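Local coordinates for protein copper-transporting ATPase (Sulfolobus solfataricus, PDB 2YJ6) that probably couples ATP hydrolysis to copper-ion transport across the cell membrane as a type IB P-type ATPase, this chain being the catalytic nucleotide-binding and phosphorylation part, at residues A[13-18]-A[237-242]; A[29-34]-A[202-207]; A[154-159]-A[177-182]; A[190-195]-A[214-219]. The protein carries 1 engineered substitution. All blocks are in the same frame, centred on the assembly; numbering follows the deposited sequence.

Overall arrangement
Contacts 1, 2 and 3 are pairings within one seven-stranded mixed sheet, the core of the haloacid dehalogenase-like phosphorylation domain. Contact 1 binds the outermost strand 14-16 to 236-238, contact 2 pairs 30-34 with 201-205 in the middle, and contact 3 joins 154-158 to the other outermost strand, 178-179. The centres of contacts 1 and 3 are about 24 Å apart, with contact 2 about 14 Å from the first and 10 Å from the second. Contact 4, about 9 Å from contact 2, links helices 184-196 and 211-216. Along the chain, contact 1 encloses all the others and contact 3 is nested within contact 2, so distant sequence is gathered into one domain beside the nucleotide.

Contact 1 (A[13-18]-A[237-242]); sequences GMIIKN and ILVSND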
loop_
_atom_site.group_PDB
_atom_site.type_symbol
_atom_site.label_atom_id
_atom_site.label_comp_id
_atom_site.label_asym_id
_atom_site.label_seq_id
_atom_site.Cartn_x
_atom_site.Cartn_y
_atom_site.Cartn_z
ATOM N N GLY A 13 -5.516 -21.927 -0.628
ATOM C CA GLY A 13 -4.888 -20.660 -0.965
ATOM C C GLY A 13 -3.880 -20.121 0.045
ATOM O O GLY A 13 -3.469 -18.967 -0.054
ATOM N N MET A 14 -3.462 -20.945 1.006
ATOM C CA MET A 14 -2.575 -20.457 2.066
ATOM C C MET A 14 -1.340 -21.330 2.286
ATOM O O MET A 14 -1.456 -22.545 2.462
ATOM C CB MET A 14 -3.335 -20.322 3.388
ATOM C CG MET A 14 -4.334 -19.175 3.450
ATOM S SD MET A 14 -5.481 -19.339 4.847
ATOM C CE MET A 14 -6.467 -20.731 4.314
ATOM N N ILE A 15 -0.165 -20.703 2.291
ATOM C CA ILE A 15 1.083 -21.395 2.634
ATOM C C ILE A 15 1.426 -21.218 4.111
ATOM O O ILE A 15 1.629 -20.100 4.567
ATOM C CB ILE A 15 2.272 -20.842 1.844
ATOM C CG1 ILE A 15 2.007 -20.892 0.336
ATOM C CG2 ILE A 15 3.553 -21.581 2.238
ATOM C CD1 ILE A 15 3.196 -20.506 -0.489
ATOM N N ILE A 16 1.512 -22.319 4.854
ATOM C CA ILE A 16 1.770 -22.241 6.301
ATOM C C ILE A 16 3.244 -22.376 6.641
ATOM O O ILE A 16 3.757 -23.484 6.710
ATOM C CB ILE A 16 1.036 -23.344 7.081
ATOM C CG1 ILE A 16 -0.474 -23.167 6.961
ATOM C CG2 ILE A 16 1.447 -23.312 8.539
ATOM C CD1 ILE A 16 -0.918 -21.705 7.069
ATOM N N LYS A 17 3.916 -21.254 6.864
ATOM C CA LYS A 17 5.362 -21.253 7.109
ATOM C C LYS A 17 5.794 -21.837 8.459
ATOM O O LYS A 17 6.974 -22.111 8.650
ATOM C CB LYS A 17 5.951 -19.846 6.926
ATOM N N ASN A 18 4.865 -22.013 9.396
ATOM C CA ASN A 18 5.150 -22.834 10.589
ATOM C C ASN A 18 3.913 -23.403 11.275
ATOM O O ASN A 18 2.930 -22.692 11.523
ATOM C CB ASN A 18 6.022 -22.099 11.607
ATOM C CG ASN A 18 5.273 -21.003 12.331
ATOM O OD1 ASN A 18 4.657 -20.148 11.703
ATOM N ND2 ASN A 18 5.310 -21.031 13.662
ATOM N N ILE A 237 1.395 -17.122 4.191
ATOM C CA ILE A 237 1.409 -16.420 2.912
ATOM C C ILE A 237 0.133 -16.705 2.133
ATOM O O ILE A 237 -0.247 -17.862 1.919
ATOM C CB ILE A 237 2.655 -16.766 2.084
ATOM C CG1 ILE A 237 3.898 -16.264 2.817
ATOM C CG2 ILE A 237 2.571 -16.145 0.688
ATOM C CD1 ILE A 237 5.119 -17.046 2.515
ATOM N N LEU A 238 -0.533 -15.632 1.743
ATOM C CA LEU A 238 -1.803 -15.714 1.054
ATOM C C LEU A 238 -1.565 -15.719 -0.447
ATOM O O LEU A 238 -1.705 -14.677 -1.104
ATOM C CB LEU A 238 -2.653 -14.505 1.427
ATOM C CG LEU A 238 -3.980 -14.690 2.157
ATOM C CD1 LEU A 238 -4.548 -13.329 2.486
ATOM C CD2 LEU A 238 -4.953 -15.463 1.302
ATOM N N VAL A 239 -1.202 -16.884 -0.986
ATOM C CA VAL A 239 -0.970 -17.050 -2.418
ATOM C C VAL A 239 -2.238 -16.757 -3.200
ATOM O O VAL A 239 -2.206 -16.236 -4.316
ATOM C CB VAL A 239 -0.500 -18.472 -2.749
ATOM C CG1 VAL A 239 0.826 -18.738 -2.087
ATOM C CG2 VAL A 239 -1.515 -19.484 -2.303
ATOM N N SER A 240 -3.363 -17.098 -2.595
ATOM C CA SER A 240 -4.652 -16.726 -3.135
ATOM C C SER A 240 -4.629 -15.272 -3.609
ATOM O O SER A 240 -5.161 -14.952 -4.668
ATOM C CB SER A 240 -5.722 -16.930 -2.064
ATOM O OG SER A 240 -6.847 -16.115 -2.300
ATOM N N ASN A 241 -3.984 -14.406 -2.831
ATOM C CA ASN A 241 -4.072 -12.952 -3.010
ATOM C C ASN A 241 -5.488 -12.429 -2.784
ATOM O O ASN A 241 -5.770 -11.250 -2.994
ATOM C CB ASN A 241 -3.553 -12.507 -4.387
ATOM C CG ASN A 241 -2.045 -12.310 -4.417
ATOM O OD1 ASN A 241 -1.424 -11.970 -3.408
ATOM N ND2 ASN A 241 -1.452 -12.510 -5.589
ATOM N N ASP A 242 -6.379 -13.316 -2.361
ATOM C CA ASP A 242 -7.754 -12.932 -2.050
ATOM C C ASP A 242 -7.972 -12.857 -0.546
ATOM O O ASP A 242 -7.668 -13.794 0.182
ATOM C CB ASP A 242 -8.742 -13.923 -2.662
ATOM C CG ASP A 242 -10.090 -13.901 -1.967
ATOM O OD1 ASP A 242 -10.950 -13.087 -2.371
ATOM O OD2 ASP A 242 -10.280 -14.690 -1.012
#
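Ile15 and Ile237 face each other as an antiparallel hydrogen-bonded pair, the backbone N of Ile15 reaching the O of Ile237 at 2.9 Å while the N of Ile237 returns to the O of Ile15. Both bonds are nearly straight. Outward along Ile15, CB rests against CB of Ile237 at 4.1 Å. CG1 stands beside the backbone N (chi1 -55°), which carries it toward Val239, whose CG1 it meets at 3.5 Å. CD1 at the tip presses on that same methyl at 3.4 Å, again tighter than normal carbon contact, the two side chains meeting at about a right angle. Farther back, the N of Ser240 bonds to the O of Gly13 at 3.2 Å, tilted from the carbonyl plane. Gly13 closes helix 5-12 in a Schellman motif, and a CB on it would collide with CB of Ser240. Beyond the bridge, Ser240 OG accepts the N of Asp242 at 2.8 Å in an ST turn, and Asp242 sits at the N-cap of helix 243-250, its OD2 bonded weakly to the N of Thr245. A short antiparallel strand is thus added to the edge of the otherwise parallel, Rossmann-like sheet of the haloacid dehalogenase-like domain.

Contact 2 (A[29-34]-A[202-207]); sequences DTIIFN and LMIGDG. Engineered in segment 29-34: Asn34 (natural residue Asp).
Ile32 carries the central backbone bonds to strand 201-205: its N reaches the O of Leu202 at 2.9 Å, and its O receives the N of Ile204 at 3.1 Å. The N of Leu202 bonding to the O of Thr30, and that of Asn34 to the O of Ile204, extend this parallel pairing at both ends. Apolar contact occupies both faces. On one, Met203 bends at chi3 (-85°), bringing CE to 3.4 Å from Ile32 CG2, a tight fit under Ile191 of helix 184-196. On the other, Ile204 CD1 approaches the Phe33 ring off-centre in a CH-pi contact, 4.2 Å from its centroid, and also touches Ile31 CG2. An alanine in place of Met203 would probably leave a gap beside Ile32 CG2 and under Ile191. Among polar groups, Asn34, an engineered replacement of the natural aspartate, holds ND2 3.8 Å from Met203 SD, while its OD1 accepts a hydrogen bond from Lys187, an ATP-binding residue. This strand pair is the centre of the haloacid dehalogenase-like fold, and strand 30-34 runs into the DKTGT motif of P-type ATPases, whose aspartate, here replaced by Asn34, is phosphorylated in the family.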
loop_
_atom_site.group_PDB
_atom_site.type_symbol
_atom_site.label_atom_id
_atom_site.label_comp_id
_atom_site.label_asym_id
_atom_site.label_seq_id
_atom_site.Cartn_x
_atom_site.Cartn_y
_atom_site.Cartn_z
ATOM N N ASP A 29 -7.259 -11.608 19.428
ATOM C CA ASP A 29 -8.409 -10.742 19.673
ATOM C C ASP A 29 -8.425 -9.462 18.823
ATOM O O ASP A 29 -9.408 -8.721 18.863
ATOM C CB ASP A 29 -8.512 -10.386 21.155
ATOM C CG ASP A 29 -7.324 -9.593 21.640
ATOM O OD1 ASP A 29 -7.277 -8.382 21.343
ATOM O OD2 ASP A 29 -6.448 -10.175 22.322
ATOM N N THR A 30 -7.351 -9.214 18.061
ATOM C CA THR A 30 -7.218 -7.978 17.274
ATOM C C THR A 30 -6.730 -8.190 15.833
ATOM O O THR A 30 -5.761 -8.902 15.595
ATOM C CB THR A 30 -6.286 -6.962 17.970
ATOM O OG1 THR A 30 -6.771 -6.684 19.289
ATOM C CG2 THR A 30 -6.224 -5.661 17.190
ATOM N N ILE A 31 -7.416 -7.556 14.886
ATOM C CA ILE A 31 -7.055 -7.611 13.473
ATOM C C ILE A 31 -6.557 -6.249 12.989
ATOM O O ILE A 31 -7.289 -5.258 13.074
ATOM C CB ILE A 31 -8.271 -7.923 12.603
ATOM C CG1 ILE A 31 -9.126 -9.034 13.229
ATOM C CG2 ILE A 31 -7.825 -8.251 11.178
ATOM C CD1 ILE A 31 -8.627 -10.440 12.930
ATOM N N ILE A 32 -5.333 -6.203 12.469
ATOM C CA ILE A 32 -4.760 -4.958 11.956
ATOM C C ILE A 32 -4.436 -5.009 10.464
ATOM O O ILE A 32 -3.705 -5.877 10.006
ATOM C CB ILE A 32 -3.493 -4.558 12.703
ATOM C CG1 ILE A 32 -3.834 -4.234 14.157
ATOM C CG2 ILE A 32 -2.832 -3.365 11.997
ATOM C CD1 ILE A 32 -2.657 -3.810 14.986
ATOM N N PHE A 33 -5.007 -4.073 9.716
ATOM C CA PHE A 33 -4.755 -3.956 8.287
ATOM C C PHE A 33 -3.766 -2.833 7.985
ATOM O O PHE A 33 -3.982 -1.677 8.364
ATOM C CB PHE A 33 -6.063 -3.689 7.528
ATOM C CG PHE A 33 -6.991 -4.869 7.482
ATOM C CD1 PHE A 33 -7.900 -5.101 8.507
ATOM C CD2 PHE A 33 -6.949 -5.752 6.420
ATOM C CE1 PHE A 33 -8.750 -6.204 8.469
ATOM C CE2 PHE A 33 -7.798 -6.846 6.370
ATOM C CZ PHE A 33 -8.701 -7.081 7.392
ATOM N N ASN A 34 -2.675 -3.181 7.314
ATOM C CA ASN A 34 -1.870 -2.181 6.621
ATOM C C ASN A 34 -2.576 -1.813 5.330
ATOM O O ASN A 34 -2.692 -2.647 4.440
ATOM C CB ASN A 34 -0.491 -2.734 6.288
ATOM C CG ASN A 34 0.595 -2.093 7.113
ATOM O OD1 ASN A 34 1.186 -1.084 6.711
ATOM N ND2 ASN A 34 0.851 -2.660 8.290
ATOM N N LEU A 202 -3.203 -10.179 15.313
ATOM C CA LEU A 202 -2.987 -10.672 13.960
ATOM C C LEU A 202 -2.904 -9.501 12.949
ATOM O O LEU A 202 -3.789 -8.630 12.902
ATOM C CB LEU A 202 -4.066 -11.672 13.566
ATOM C CG LEU A 202 -3.796 -12.333 12.211
ATOM C CD1 LEU A 202 -4.382 -13.730 12.144
ATOM C CD2 LEU A 202 -4.295 -11.457 11.055
ATOM N N MET A 203 -1.830 -9.478 12.165
ATOM C CA MET A 203 -1.577 -8.372 11.237
ATOM C C MET A 203 -1.356 -8.859 9.809
ATOM O O MET A 203 -0.649 -9.836 9.590
ATOM C CB MET A 203 -0.377 -7.514 11.674
ATOM C CG MET A 203 -0.006 -6.444 10.628
ATOM S SD MET A 203 1.369 -5.330 10.992
ATOM C CE MET A 203 0.521 -4.086 11.937
ATOM N N ILE A 204 -1.988 -8.168 8.860
ATOM C CA ILE A 204 -1.852 -8.436 7.428
ATOM C C ILE A 204 -1.163 -7.245 6.732
ATOM O O ILE A 204 -1.613 -6.113 6.876
ATOM C CB ILE A 204 -3.236 -8.659 6.784
ATOM C CG1 ILE A 204 -4.016 -9.736 7.543
ATOM C CG2 ILE A 204 -3.099 -9.040 5.315
ATOM C CD1 ILE A 204 -5.475 -9.425 7.736
ATOM N N GLY A 205 -0.084 -7.499 5.993
ATOM C CA GLY A 205 0.632 -6.444 5.274
ATOM C C GLY A 205 1.165 -6.952 3.945
ATOM O O GLY A 205 0.697 -7.969 3.461
ATOM N N ASP A 206 2.138 -6.278 3.341
ATOM C CA ASP A 206 2.762 -6.863 2.138
ATOM C C ASP A 206 4.278 -7.128 2.232
ATOM O O ASP A 206 4.694 -8.102 2.858
ATOM C CB ASP A 206 2.367 -6.124 0.846
ATOM C CG ASP A 206 2.827 -4.683 0.823
ATOM O OD1 ASP A 206 3.871 -4.380 1.438
ATOM O OD2 ASP A 206 2.142 -3.854 0.174
ATOM N N GLY A 207 5.105 -6.290 1.607
ATOM C CA GLY A 207 6.546 -6.504 1.661
ATOM C C GLY A 207 7.399 -5.260 1.851
ATOM O O GLY A 207 8.626 -5.314 1.712
#

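Contact 3 (A[154-159]-A[177-182]); sequences KIIILS and EYYSNL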
loop_
_atom_site.group_PDB
_atom_site.type_symbol
_atom_site.label_atom_id
_atom_site.label_comp_id
_atom_site.label_asym_id
_atom_site.label_seq_id
_atom_site.Cartn_x
_atom_site.Cartn_y
_atom_site.Cartn_z
ATOM N N LYS A 154 -11.473 -6.795 17.628
ATOM C CA LYS A 154 -11.139 -5.388 17.421
ATOM C C LYS A 154 -10.460 -5.182 16.054
ATOM O O LYS A 154 -9.511 -5.886 15.713
ATOM C CB LYS A 154 -10.220 -4.905 18.541
ATOM C CG LYS A 154 -9.847 -3.450 18.453
ATOM C CD LYS A 154 -8.672 -3.128 19.376
ATOM C CE LYS A 154 -9.088 -2.981 20.832
ATOM N NZ LYS A 154 -9.512 -1.584 21.153
ATOM N N ILE A 155 -10.943 -4.224 15.271
ATOM C CA ILE A 155 -10.385 -3.986 13.935
ATOM C C ILE A 155 -9.778 -2.583 13.772
ATOM O O ILE A 155 -10.370 -1.582 14.189
ATOM C CB ILE A 155 -11.412 -4.276 12.841
ATOM C CG1 ILE A 155 -11.942 -5.704 13.000
ATOM C CG2 ILE A 155 -10.802 -4.076 11.460
ATOM C CD1 ILE A 155 -12.876 -6.135 11.906
ATOM N N ILE A 156 -8.590 -2.527 13.169
ATOM C CA ILE A 156 -7.786 -1.311 13.139
ATOM C C ILE A 156 -7.101 -1.111 11.794
ATOM O O ILE A 156 -6.612 -2.068 11.181
ATOM C CB ILE A 156 -6.706 -1.337 14.243
ATOM C CG1 ILE A 156 -7.351 -1.364 15.631
ATOM C CG2 ILE A 156 -5.779 -0.131 14.123
ATOM C CD1 ILE A 156 -6.358 -1.451 16.770
ATOM N N ILE A 157 -7.062 0.133 11.329
ATOM C CA ILE A 157 -6.401 0.440 10.059
ATOM C C ILE A 157 -5.169 1.309 10.257
ATOM O O ILE A 157 -5.222 2.329 10.945
ATOM C CB ILE A 157 -7.362 1.104 9.056
ATOM C CG1 ILE A 157 -8.469 0.119 8.683
ATOM C CG2 ILE A 157 -6.617 1.567 7.817
ATOM C CD1 ILE A 157 -9.388 0.608 7.620
ATOM N N LEU A 158 -4.052 0.891 9.670
ATOM C CA LEU A 158 -2.832 1.702 9.703
ATOM C C LEU A 158 -2.509 2.205 8.302
ATOM O O LEU A 158 -2.533 1.427 7.344
ATOM C CB LEU A 158 -1.653 0.899 10.268
ATOM C CG LEU A 158 -1.821 0.351 11.689
ATOM C CD1 LEU A 158 -0.610 -0.444 12.149
ATOM C CD2 LEU A 158 -2.113 1.478 12.658
ATOM N N SER A 159 -2.195 3.494 8.182
ATOM C CA SER A 159 -1.878 4.087 6.876
ATOM C C SER A 159 -0.801 5.185 6.951
ATOM O O SER A 159 -0.629 5.853 7.972
ATOM C CB SER A 159 -3.162 4.634 6.222
ATOM O OG SER A 159 -2.905 5.363 5.026
ATOM N N GLU A 177 -11.828 2.879 14.018
ATOM C CA GLU A 177 -10.486 3.005 14.576
ATOM C C GLU A 177 -9.390 2.885 13.513
ATOM O O GLU A 177 -9.135 1.806 12.977
ATOM C CB GLU A 177 -10.270 1.979 15.691
ATOM C CG GLU A 177 -9.071 2.276 16.574
ATOM C CD GLU A 177 -9.234 1.721 17.982
ATOM O OE1 GLU A 177 -10.330 1.200 18.293
ATOM O OE2 GLU A 177 -8.268 1.807 18.775
ATOM N N TYR A 178 -8.746 4.009 13.224
ATOM C CA TYR A 178 -7.712 4.086 12.204
ATOM C C TYR A 178 -6.704 5.156 12.618
ATOM O O TYR A 178 -7.051 6.088 13.353
ATOM C CB TYR A 178 -8.331 4.447 10.851
ATOM C CG TYR A 178 -8.957 5.824 10.829
ATOM C CD1 TYR A 178 -8.184 6.953 10.583
ATOM C CD2 TYR A 178 -10.313 5.998 11.067
ATOM C CE1 TYR A 178 -8.740 8.213 10.565
ATOM C CE2 TYR A 178 -10.886 7.264 11.054
ATOM C CZ TYR A 178 -10.090 8.368 10.803
ATOM O OH TYR A 178 -10.637 9.630 10.786
ATOM N N TYR A 179 -5.462 5.009 12.163
ATOM C CA TYR A 179 -4.409 5.986 12.418
ATOM C C TYR A 179 -3.748 6.363 11.095
ATOM O O TYR A 179 -3.271 5.485 10.371
ATOM C CB TYR A 179 -3.368 5.405 13.377
ATOM C CG TYR A 179 -3.930 5.021 14.725
ATOM C CD1 TYR A 179 -4.156 5.987 15.698
ATOM C CD2 TYR A 179 -4.248 3.704 15.020
ATOM C CE1 TYR A 179 -4.681 5.653 16.931
ATOM C CE2 TYR A 179 -4.774 3.351 16.257
ATOM C CZ TYR A 179 -4.989 4.334 17.208
ATOM O OH TYR A 179 -5.513 4.017 18.440
ATOM N N SER A 180 -3.712 7.662 10.792
ATOM C CA SER A 180 -3.208 8.154 9.514
ATOM C C SER A 180 -1.808 8.783 9.627
ATOM O O SER A 180 -1.364 9.118 10.718
ATOM C CB SER A 180 -4.199 9.159 8.907
ATOM O OG SER A 180 -4.422 10.248 9.785
ATOM N N ASN A 181 -1.107 8.914 8.504
ATOM C CA ASN A 181 0.158 9.649 8.487
ATOM C C ASN A 181 1.320 8.975 9.204
ATOM O O ASN A 181 2.196 9.660 9.731
ATOM C CB ASN A 181 -0.033 11.015 9.144
ATOM C CG ASN A 181 -0.171 12.114 8.149
ATOM O OD1 ASN A 181 -1.281 12.488 7.771
ATOM N ND2 ASN A 181 0.963 12.646 7.701
ATOM N N LEU A 182 1.327 7.653 9.252
ATOM C CA LEU A 182 2.325 6.962 10.068
ATOM C C LEU A 182 3.595 6.647 9.284
ATOM O O LEU A 182 3.542 6.292 8.112
ATOM C CB LEU A 182 1.750 5.673 10.673
ATOM C CG LEU A 182 0.382 5.710 11.359
ATOM C CD1 LEU A 182 -0.153 4.299 11.499
ATOM C CD2 LEU A 182 0.407 6.420 12.723
#
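The carbonyl O of Ile157 is approached by two groups of strand 178-179: the backbone N of Tyr179 bonds to it at 3.0 Å, and CA of Tyr178 makes a CA-H...O contact with it. Glu177 O does the same in the other direction, taking the N of Ile157 at 3.1 Å and a CA-H from Ile156. The parallel pairing continues with the N of Ser159 on the O of Tyr179. Past the last strand residue the chain turns inward, and Leu182 N donates to the O of Ser159 at 3.0 Å, in the carbonyl plane and on a lone pair. That turn lays Leu182 CD1 against Leu158 CD2 at 3.6 Å. The same Leu158 methyl reaches Tyr179 CD2 at 3.9 Å, the two side chains running side by side, while Ile156 CG2 comes to the edge of the tyrosine ring. On the reverse face, CB of Ile157 meets CB of Tyr178, whose ring swings away (chi1 64°) over helix 163-172, the connection of this beta-alpha-beta crossover. At the outer end, Lys154 NZ stops 4.1 Å from Glu177 OE1, too far for a salt bridge. Ser159 binds ATP in another structure of this protein; the nucleotide analogue bound here lies about 9 Å from its side chain, and its OG accepts the backbone N of Asp161. With O tied to Leu182, N to Tyr179 and OG to Asp161, Ser159 is probably held with little freedom to turn, whereas the loose charge pair at the far end probably adds only modest attraction.

Contact 4 (A[190-195]-A[214-219]); sequences IIEKLK and LALADV
Lys195 reaches across from helix 184-196 to the backbone of Leu216, its NZ donating to the carbonyl O at 2.6 Å. The donor lies in the carbonyl plane, and the C=O...N angle is 159°. CD and CE of the lysine also pass alongside that oxygen, each at 3.4 Å, because the chain bends at chi3 (66°) and then runs straight to its tip. Two further side chains of helix 184-196 come near Leu216: Ile191 CG2 lies 4.3 Å from its CB, and Glu192 OE1 approaches its CD1 at a similar distance. An alanine in place of Lys195 lacks the aliphatic chain that passes alongside the Leu216 oxygen and is likely to leave that carbonyl without its charged donor. The carboxylate of Asp218 sits near the base of the lysine, OD2 being 4.2 Å from Lys195 CG. Its stronger partners lie outside the two segments, OD1 in a salt bridge with Lys200 and OD2 on the backbone N of Val201. Lys195 and Leu216 also touch neighbouring molecules in the crystal, which may influence how they lie here. Beneath this surface layer, Ile191 rests on Ile32, and Leu214 and Ala217 cover Met203. Helices 184-196 and 211-216, which precede and follow strand 201-205 in the chain, are therefore bridged over the same face of the central sheet.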
loop_
_atom_site.group_PDB
_atom_site.type_symbol
_atom_site.label_atom_id
_atom_site.label_comp_id
_atom_site.label_asym_id
_atom_site.label_seq_id
_atom_site.Cartn_x
_atom_site.Cartn_y
_atom_site.Cartn_z
ATOM N N ILE A 190 3.040 1.390 17.769
ATOM C CA ILE A 190 1.641 1.073 18.051
ATOM C C ILE A 190 1.425 -0.405 18.342
ATOM O O ILE A 190 0.603 -0.785 19.190
ATOM C CB ILE A 190 0.744 1.505 16.878
ATOM C CG1 ILE A 190 0.727 3.032 16.800
ATOM C CG2 ILE A 190 -0.662 0.899 17.016
ATOM C CD1 ILE A 190 -0.034 3.601 15.643
ATOM N N ILE A 191 2.153 -1.250 17.630
ATOM C CA ILE A 191 2.021 -2.678 17.844
ATOM C C ILE A 191 2.585 -3.035 19.232
ATOM O O ILE A 191 2.006 -3.838 19.954
ATOM C CB ILE A 191 2.724 -3.498 16.730
ATOM C CG1 ILE A 191 2.098 -3.202 15.368
ATOM C CG2 ILE A 191 2.635 -4.991 17.019
ATOM C CD1 ILE A 191 0.787 -3.907 15.143
ATOM N N GLU A 192 3.697 -2.406 19.603
ATOM C CA GLU A 192 4.341 -2.665 20.891
ATOM C C GLU A 192 3.447 -2.287 22.076
ATOM O O GLU A 192 3.400 -3.005 23.075
ATOM C CB GLU A 192 5.689 -1.932 20.985
ATOM C CG GLU A 192 6.440 -2.097 22.329
ATOM C CD GLU A 192 7.089 -3.475 22.504
ATOM O OE1 GLU A 192 6.886 -4.343 21.637
ATOM O OE2 GLU A 192 7.810 -3.689 23.505
ATOM N N LYS A 193 2.744 -1.163 21.957
ATOM C CA LYS A 193 1.859 -0.703 23.019
ATOM C C LYS A 193 0.655 -1.619 23.142
ATOM O O LYS A 193 0.184 -1.895 24.246
ATOM C CB LYS A 193 1.381 0.718 22.739
ATOM N N LEU A 194 0.152 -2.077 21.998
ATOM C CA LEU A 194 -1.019 -2.941 21.977
ATOM C C LEU A 194 -0.732 -4.253 22.655
ATOM O O LEU A 194 -1.546 -4.729 23.443
ATOM C CB LEU A 194 -1.504 -3.179 20.553
ATOM C CG LEU A 194 -2.447 -2.061 20.104
ATOM C CD1 LEU A 194 -2.505 -1.937 18.581
ATOM C CD2 LEU A 194 -3.845 -2.249 20.714
ATOM N N LYS A 195 0.429 -4.832 22.359
ATOM C CA LYS A 195 0.798 -6.106 22.954
ATOM C C LYS A 195 1.069 -5.910 24.439
ATOM O O LYS A 195 0.705 -6.744 25.256
ATOM C CB LYS A 195 2.032 -6.708 22.273
ATOM C CG LYS A 195 1.863 -7.036 20.779
ATOM C CD LYS A 195 3.208 -7.410 20.130
ATOM C CE LYS A 195 3.753 -8.728 20.705
ATOM N NZ LYS A 195 4.992 -9.255 20.053
ATOM N N LEU A 214 5.352 -6.477 10.914
ATOM C CA LEU A 214 4.872 -7.849 10.818
ATOM C C LEU A 214 5.651 -8.801 11.749
ATOM O O LEU A 214 5.065 -9.704 12.321
ATOM C CB LEU A 214 4.908 -8.373 9.381
ATOM C CG LEU A 214 3.834 -7.892 8.409
ATOM C CD1 LEU A 214 4.209 -8.297 7.003
ATOM C CD2 LEU A 214 2.486 -8.463 8.780
ATOM N N ALA A 215 6.961 -8.589 11.883
ATOM C CA ALA A 215 7.824 -9.471 12.691
ATOM C C ALA A 215 7.439 -9.470 14.178
ATOM O O ALA A 215 7.678 -10.427 14.919
ATOM C CB ALA A 215 9.280 -9.072 12.532
ATOM N N LEU A 216 6.854 -8.366 14.592
ATOM C CA LEU A 216 6.464 -8.150 15.968
ATOM C C LEU A 216 5.065 -8.690 16.314
ATOM O O LEU A 216 4.736 -8.844 17.488
ATOM C CB LEU A 216 6.509 -6.647 16.217
ATOM C CG LEU A 216 6.837 -6.030 17.561
ATOM C CD1 LEU A 216 7.880 -6.850 18.326
ATOM C CD2 LEU A 216 7.324 -4.623 17.262
ATOM N N ALA A 217 4.225 -8.954 15.318
ATOM C CA ALA A 217 2.850 -9.375 15.631
ATOM C C ALA A 217 2.798 -10.838 16.063
ATOM O O ALA A 217 3.707 -11.622 15.763
ATOM C CB ALA A 217 1.931 -9.147 14.471
ATOM N N ASP A 218 1.734 -11.194 16.781
ATOM C CA ASP A 218 1.551 -12.559 17.264
ATOM C C ASP A 218 1.385 -13.544 16.102
ATOM O O ASP A 218 1.985 -14.620 16.104
ATOM C CB ASP A 218 0.380 -12.635 18.273
ATOM C CG ASP A 218 0.688 -11.877 19.579
ATOM O OD1 ASP A 218 1.530 -12.360 20.383
ATOM O OD2 ASP A 218 0.136 -10.774 19.776
ATOM N N VAL A 219 0.558 -13.169 15.126
ATOM C CA VAL A 219 0.388 -13.944 13.904
ATOM C C VAL A 219 0.477 -13.002 12.699
ATOM O O VAL A 219 -0.320 -12.079 12.574
ATOM C CB VAL A 219 -0.974 -14.677 13.846
ATOM C CG1 VAL A 219 -1.196 -15.281 12.448
ATOM C CG2 VAL A 219 -1.070 -15.761 14.927
#